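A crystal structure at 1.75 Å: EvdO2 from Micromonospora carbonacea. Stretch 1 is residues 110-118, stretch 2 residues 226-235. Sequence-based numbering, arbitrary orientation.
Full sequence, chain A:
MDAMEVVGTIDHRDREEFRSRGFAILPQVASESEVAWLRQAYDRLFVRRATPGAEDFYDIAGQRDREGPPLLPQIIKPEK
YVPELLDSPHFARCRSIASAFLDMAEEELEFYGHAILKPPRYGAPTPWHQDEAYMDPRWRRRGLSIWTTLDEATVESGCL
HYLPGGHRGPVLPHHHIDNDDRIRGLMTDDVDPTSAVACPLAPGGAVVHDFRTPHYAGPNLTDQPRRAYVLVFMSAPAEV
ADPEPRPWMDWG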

ATOM      1  N   GLU A 110      10.674 -12.430   0.481  1.00 20.55           N
ATOM      2  CA  GLU A 110      10.971 -11.563  -0.648  1.00 19.32           C
ATOM      3  C   GLU A 110      10.310 -10.218  -0.403  1.00 19.29           C
ATOM      4  O   GLU A 110       9.315 -10.139   0.314  1.00 20.00           O
ATOM      5  CB  GLU A 110      10.476 -12.183  -1.949  1.00 17.04           C
ATOM      6  CG  GLU A 110      11.243 -13.439  -2.319  1.00 27.16           C
ATOM      7  CD  GLU A 110      10.638 -14.171  -3.494  1.00 33.93           C
ATOM      8  OE1 GLU A 110      10.133 -13.504  -4.420  1.00 36.59           O
ATOM      9  OE2 GLU A 110      10.667 -15.419  -3.479  1.00 37.59           O
ATOM     10  N   PHE A 111      10.856  -9.160  -0.989  1.00 19.65           N
ATOM     11  CA  PHE A 111      10.327  -7.832  -0.712  1.00 15.87           C
ATOM     12  C   PHE A 111      10.580  -6.843  -1.831  1.00 21.85           C
ATOM     13  O   PHE A 111      11.455  -7.041  -2.674  1.00 24.72           O
ATOM     14  CB  PHE A 111      10.924  -7.290   0.598  1.00 20.67           C
ATOM     15  CG  PHE A 111      12.424  -7.392   0.665  1.00 26.43           C
ATOM     16  CD1 PHE A 111      13.031  -8.474   1.287  1.00 29.33           C
ATOM     17  CD2 PHE A 111      13.228  -6.420   0.093  1.00 30.14           C
ATOM     18  CE1 PHE A 111      14.411  -8.576   1.343  1.00 32.61           C
ATOM     19  CE2 PHE A 111      14.610  -6.524   0.139  1.00 33.45           C
ATOM     20  CZ  PHE A 111      15.199  -7.599   0.769  1.00 35.16           C
ATOM     21  N   TYR A 112       9.794  -5.775  -1.828  1.00 19.01           N
ATOM     22  CA  TYR A 112      10.065  -4.632  -2.686  1.00 20.39           C
ATOM     23  C   TYR A 112       9.349  -3.402  -2.138  1.00 19.82           C
ATOM     24  O   TYR A 112       8.466  -3.507  -1.275  1.00 19.86           O
ATOM     25  CB  TYR A 112       9.638  -4.909  -4.134  1.00 18.73           C
ATOM     26  CG  TYR A 112       8.165  -5.194  -4.304  1.00 24.89           C
ATOM     27  CD1 TYR A 112       7.671  -6.491  -4.200  1.00 25.56           C
ATOM     28  CD2 TYR A 112       7.263  -4.165  -4.575  1.00 22.99           C
ATOM     29  CE1 TYR A 112       6.324  -6.755  -4.347  1.00 23.53           C
ATOM     30  CE2 TYR A 112       5.910  -4.424  -4.727  1.00 27.04           C
ATOM     31  CZ  TYR A 112       5.453  -5.720  -4.617  1.00 23.77           C
ATOM     32  OH  TYR A 112       4.115  -5.982  -4.766  1.00 29.74           O
ATOM     33  N   GLY A 113       9.730  -2.238  -2.650  1.00 24.01           N
ATOM     34  CA  GLY A 113       9.170  -0.976  -2.199  1.00 22.52           C
ATOM     35  C   GLY A 113       8.182  -0.424  -3.206  1.00 23.58           C
ATOM     36  O   GLY A 113       8.136  -0.852  -4.355  1.00 23.20           O
ATOM     37  N   HIS A 114       7.386   0.542  -2.774  1.00 20.59           N
ATOM     38  CA  HIS A 114       6.395   1.153  -3.643  1.00 22.22           C
ATOM     39  C   HIS A 114       6.101   2.552  -3.087  1.00 23.73           C
ATOM     40  O   HIS A 114       5.756   2.696  -1.917  1.00 22.28           O
ATOM     41  CB  HIS A 114       5.133   0.278  -3.717  1.00 23.90           C
ATOM     42  CG  HIS A 114       4.048   0.835  -4.587  1.00 35.45           C
ATOM     43  ND1 HIS A 114       2.728   0.451  -4.466  1.00 40.64           N
ATOM     44  CD2 HIS A 114       4.085   1.739  -5.595  1.00 39.25           C
ATOM     45  CE1 HIS A 114       1.999   1.101  -5.356  1.00 42.51           C
ATOM     46  NE2 HIS A 114       2.798   1.886  -6.056  1.00 36.12           N
ATOM     47  N   ALA A 115       6.270   3.574  -3.923  1.00 22.57           N
ATOM     48  CA  ALA A 115       6.067   4.952  -3.491  1.00 20.78           C
ATOM     49  C   ALA A 115       4.805   5.516  -4.110  1.00 23.57           C
ATOM     50  O   ALA A 115       4.534   5.313  -5.298  1.00 20.70           O
ATOM     51  CB  ALA A 115       7.263   5.809  -3.849  1.00 22.96           C
ATOM     52  N   ILE A 116       4.042   6.229  -3.292  1.00 19.00           N
ATOM     53  CA  ILE A 116       2.779   6.810  -3.710  1.00 20.70           C
ATOM     54  C   ILE A 116       2.712   8.252  -3.256  1.00 20.53           C
ATOM     55  O   ILE A 116       3.046   8.561  -2.112  1.00 19.76           O
ATOM     56  CB  ILE A 116       1.573   6.049  -3.116  1.00 23.81           C
ATOM     57  CG1 ILE A 116       1.579   4.590  -3.559  1.00 22.97           C
ATOM     58  CG2 ILE A 116       0.254   6.742  -3.495  1.00 31.47           C
ATOM     59  CD1 ILE A 116       0.682   3.721  -2.704  1.00 26.91           C
ATOM     60  N   LEU A 117       2.300   9.138  -4.159  1.00 21.24           N
ATOM     61  CA  LEU A 117       1.960  10.499  -3.770  1.00 20.95           C
ATOM     62  C   LEU A 117       0.556  10.821  -4.279  1.00 23.48           C
ATOM     63  O   LEU A 117       0.298  10.727  -5.474  1.00 22.88           O
ATOM     64  CB  LEU A 117       2.995  11.494  -4.319  1.00 21.48           C
ATOM     65  CG  LEU A 117       2.862  12.970  -3.937  1.00 25.21           C
ATOM     66  CD1 LEU A 117       4.222  13.635  -3.985  1.00 22.89           C
ATOM     67  CD2 LEU A 117       1.892  13.703  -4.858  1.00 24.52           C
ATOM     68  N   LYS A 118      -0.345  11.165  -3.359  1.00 18.17           N
ATOM     69  CA  LYS A 118      -1.680  11.647  -3.707  1.00 24.18           C
ATOM     70  C   LYS A 118      -1.656  13.157  -3.754  1.00 23.92           C
ATOM     71  O   LYS A 118      -1.548  13.798  -2.708  1.00 24.80           O
ATOM     72  CB  LYS A 118      -2.735  11.204  -2.691  1.00 23.78           C
ATOM     73  CG  LYS A 118      -2.981   9.729  -2.621  1.00 35.17           C
ATOM     74  CD  LYS A 118      -4.148   9.445  -1.688  1.00 43.51           C
ATOM     75  CE  LYS A 118      -5.448  10.024  -2.210  1.00 48.44           C
ATOM     76  NZ  LYS A 118      -6.042   9.153  -3.262  1.00 56.57           N
TER
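Stretch 2 (226-235) RRAYVLVFMS

Residues 226-234 lie alongside residues 110-118 as an antiparallel neighbour in a β-sheet, although the two segments are at least 108 residues apart in sequence wherever they touch. Stretch 1 is strand throughout, and the backbone of stretch 2 is extended from Arg-226 to Met-234, with phi between -107° and -153° and psi between 119° and 159°. The strand axes approach to 4.7 Å, and their N-to-C directions differ by 160°. Together the two segments bury 904 Å², summed over both sides.

The register is unbroken over nine pairs, from Glu-110 opposite Met-234 to Lys-118 opposite Arg-226, so each step forward in stretch 1 is matched by one step back in stretch 2. Hydrogen-bonded pairs alternate with non-hydrogen-bonded ones. At the first end, Glu-110 N donates to Met-234 O (2.8 Å) and Met-234 N to Glu-110 O (2.9 Å). Tyr-112 N to Val-232 O follows at 3.2 Å, and the return bond from Val-232 N to Tyr-112 O, at 3.0 Å, is nearly linear (178°). At the third hydrogen-bonded pair, Val-230 N reaches His-114 O at 2.7 Å, whereas the bond from His-114 N to Val-230 O is weak despite its 2.8 Å length, because its angle at hydrogen is only 124°. The ladder continues with Ile-116 N to Ala-228 O (3.1 Å) and Ala-228 N to Ile-116 O (3.0 Å), and closes with Lys-118 N to Arg-226 O (2.8 Å) and Arg-226 N to Lys-118 O (2.9 Å).

Several carbonyls that accept these bonds also receive CA-H...O contacts from the intervening pairs. The shortest joins Phe-111 CA to Val-232 O at 3.0 Å; Phe-233 CA approaches Glu-110 O at 3.3 Å, as Gly-113 CA does Val-230 O, also at 3.3 Å. Near the other end, Arg-227 CA lies 3.4 Å from Ile-116 O.

The apolar contacts divide between the two faces of the sheet. On the face carrying Tyr-112, Val-232 packs over the phenol ring in a CH-pi contact, its CB 3.9 Å from the Tyr-112 ring centroid and 20° off the normal; Val-232 CG1 is 3.7 Å from Tyr-112 CE1. Met-234 approaches the same ring at its edge, with its CE 4.3 Å from Tyr-112 CE1. Farther along this face, Val-230 CG2 meets Ile-116 CD1 at 4.0 Å.

On the face carrying Phe-111, Phe-233 CD2 comes within 3.6 Å of Phe-111 CB, while the end of the Phe-111 side chain leads away from stretch 2. Gly-113 has no side chain, and Leu-231 CD2 lies 4.1 Å from its CA. At the far end, Arg-227 lays its aliphatic portion near Leu-117, CG to Leu-117 CD1 being 3.9 Å, while its guanidinium group is hydrogen-bonded elsewhere in the structure.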

ATOM      1  N   ARG A 226      -0.275  13.898  -0.083  1.00 21.39           N
ATOM      2  CA  ARG A 226      -0.202  12.874   0.937  1.00 21.10           C
ATOM      3  C   ARG A 226       0.632  11.728   0.409  1.00 23.59           C
ATOM      4  O   ARG A 226       0.286  11.126  -0.608  1.00 23.88           O
ATOM      5  CB  ARG A 226      -1.595  12.393   1.319  1.00 21.53           C
ATOM      6  CG  ARG A 226      -2.531  13.534   1.639  1.00 22.80           C
ATOM      7  CD  ARG A 226      -2.221  14.109   3.010  1.00 19.28           C
ATOM      8  NE  ARG A 226      -2.904  15.378   3.184  1.00 20.64           N
ATOM      9  CZ  ARG A 226      -3.126  15.947   4.361  1.00 25.19           C
ATOM     10  NH1 ARG A 226      -2.719  15.349   5.471  1.00 26.03           N
ATOM     11  NH2 ARG A 226      -3.755  17.110   4.422  1.00 26.78           N
ATOM     12  N   ARG A 227       1.736  11.451   1.092  1.00 18.71           N
ATOM     13  CA  ARG A 227       2.732  10.495   0.612  1.00 17.17           C
ATOM     14  C   ARG A 227       2.797   9.246   1.470  1.00 22.60           C
ATOM     15  O   ARG A 227       2.699   9.309   2.691  1.00 17.67           O
ATOM     16  CB  ARG A 227       4.108  11.164   0.564  1.00 18.55           C
ATOM     17  CG  ARG A 227       4.136  12.392  -0.341  1.00 19.75           C
ATOM     18  CD  ARG A 227       5.253  13.354   0.039  1.00 25.65           C
ATOM     19  NE  ARG A 227       5.022  14.029   1.316  1.00 22.27           N
ATOM     20  CZ  ARG A 227       5.835  14.960   1.815  1.00 24.40           C
ATOM     21  NH1 ARG A 227       6.926  15.313   1.144  1.00 28.35           N
ATOM     22  NH2 ARG A 227       5.564  15.536   2.983  1.00 27.90           N
ATOM     23  N   ALA A 228       2.964   8.098   0.823  1.00 18.48           N
ATOM     24  CA  ALA A 228       3.111   6.845   1.547  1.00 17.60           C
ATOM     25  C   ALA A 228       4.265   6.075   0.949  1.00 21.61           C
ATOM     26  O   ALA A 228       4.520   6.156  -0.254  1.00 20.27           O
ATOM     27  CB  ALA A 228       1.821   6.020   1.488  1.00 18.41           C
ATOM     28  N   TYR A 229       4.980   5.347   1.797  1.00 19.73           N
ATOM     29  CA  TYR A 229       6.035   4.459   1.352  1.00 18.08           C
ATOM     30  C   TYR A 229       5.610   3.060   1.753  1.00 15.96           C
ATOM     31  O   TYR A 229       5.380   2.786   2.932  1.00 17.20           O
ATOM     32  CB  TYR A 229       7.379   4.829   1.971  1.00 19.64           C
ATOM     33  CG  TYR A 229       8.508   3.878   1.644  1.00 21.79           C
ATOM     34  CD1 TYR A 229       8.928   3.692   0.333  1.00 28.06           C
ATOM     35  CD2 TYR A 229       9.174   3.186   2.647  1.00 24.24           C
ATOM     36  CE1 TYR A 229       9.967   2.837   0.030  1.00 32.79           C
ATOM     37  CE2 TYR A 229      10.220   2.328   2.352  1.00 28.06           C
ATOM     38  CZ  TYR A 229      10.612   2.159   1.045  1.00 31.43           C
ATOM     39  OH  TYR A 229      11.648   1.308   0.735  1.00 37.35           O
ATOM     40  N   VAL A 230       5.466   2.189   0.764  1.00 15.41           N
ATOM     41  CA  VAL A 230       4.895   0.877   1.006  1.00 17.86           C
ATOM     42  C   VAL A 230       5.976  -0.177   0.852  1.00 18.36           C
ATOM     43  O   VAL A 230       6.703  -0.189  -0.139  1.00 19.45           O
ATOM     44  CB  VAL A 230       3.728   0.567   0.030  1.00 18.08           C
ATOM     45  CG1 VAL A 230       3.116  -0.775   0.365  1.00 22.95           C
ATOM     46  CG2 VAL A 230       2.662   1.662   0.095  1.00 21.15           C
ATOM     47  N   LEU A 231       6.093  -1.056   1.840  1.00 16.99           N
ATOM     48  CA  LEU A 231       6.982  -2.202   1.723  1.00 12.93           C
ATOM     49  C   LEU A 231       6.137  -3.455   1.687  1.00 13.57           C
ATOM     50  O   LEU A 231       5.241  -3.638   2.505  1.00 14.36           O
ATOM     51  CB  LEU A 231       7.965  -2.245   2.888  1.00 16.66           C
ATOM     52  CG  LEU A 231       9.093  -1.223   2.803  1.00 18.97           C
ATOM     53  CD1 LEU A 231       9.790  -1.113   4.159  1.00 19.22           C
ATOM     54  CD2 LEU A 231      10.080  -1.647   1.709  1.00 20.88           C
ATOM     55  N   VAL A 232       6.401  -4.297   0.698  1.00 15.67           N
ATOM     56  CA  VAL A 232       5.712  -5.565   0.549  1.00 12.42           C
ATOM     57  C   VAL A 232       6.649  -6.706   0.915  1.00 12.91           C
ATOM     58  O   VAL A 232       7.777  -6.727   0.474  1.00 18.07           O
ATOM     59  CB  VAL A 232       5.215  -5.735  -0.886  1.00 15.10           C
ATOM     60  CG1 VAL A 232       4.639  -7.127  -1.084  1.00 17.77           C
ATOM     61  CG2 VAL A 232       4.199  -4.639  -1.197  1.00 17.32           C
ATOM     62  N   PHE A 233       6.184  -7.610   1.770  1.00 15.25           N
ATOM     63  CA  PHE A 233       6.957  -8.773   2.192  1.00 14.22           C
ATOM     64  C   PHE A 233       6.136 -10.007   1.889  1.00 17.23           C
ATOM     65  O   PHE A 233       4.943 -10.056   2.210  1.00 16.38           O
ATOM     66  CB  PHE A 233       7.293  -8.706   3.694  1.00 17.86           C
ATOM     67  CG  PHE A 233       8.240  -7.590   4.055  1.00 14.60           C
ATOM     68  CD1 PHE A 233       7.761  -6.362   4.513  1.00 14.90           C
ATOM     69  CD2 PHE A 233       9.610  -7.760   3.924  1.00 14.86           C
ATOM     70  CE1 PHE A 233       8.639  -5.346   4.837  1.00 15.20           C
ATOM     71  CE2 PHE A 233      10.490  -6.742   4.245  1.00 18.94           C
ATOM     72  CZ  PHE A 233       9.996  -5.525   4.702  1.00 17.71           C
ATOM     73  N   MET A 234       6.765 -11.017   1.302  1.00 19.05           N
ATOM     74  CA  MET A 234       5.999 -12.177   0.879  1.00 18.52           C
ATOM     75  C   MET A 234       6.838 -13.438   0.850  1.00 19.41           C
ATOM     76  O   MET A 234       8.060 -13.381   0.753  1.00 20.20           O
ATOM     77  CB  MET A 234       5.410 -11.928  -0.499  1.00 17.29           C
ATOM     78  CG  MET A 234       6.466 -11.799  -1.555  1.00 20.61           C
ATOM     79  SD  MET A 234       5.774 -11.048  -3.030  1.00 26.91           S
ATOM     80  CE  MET A 234       7.227 -10.929  -4.060  1.00 31.09           C
ATOM     81  N   SER A 235       6.160 -14.578   0.908  1.00 15.85           N
ATOM     82  CA  SER A 235       6.836 -15.865   0.814  1.00 18.92           C
ATOM     83  C   SER A 235       7.138 -16.184  -0.635  1.00 22.71           C
ATOM     84  O   SER A 235       6.573 -15.571  -1.546  1.00 22.75           O
ATOM     85  CB  SER A 235       5.965 -16.967   1.394  1.00 19.25           C
ATOM     86  OG  SER A 235       4.882 -17.218   0.512  1.00 21.36           O
TER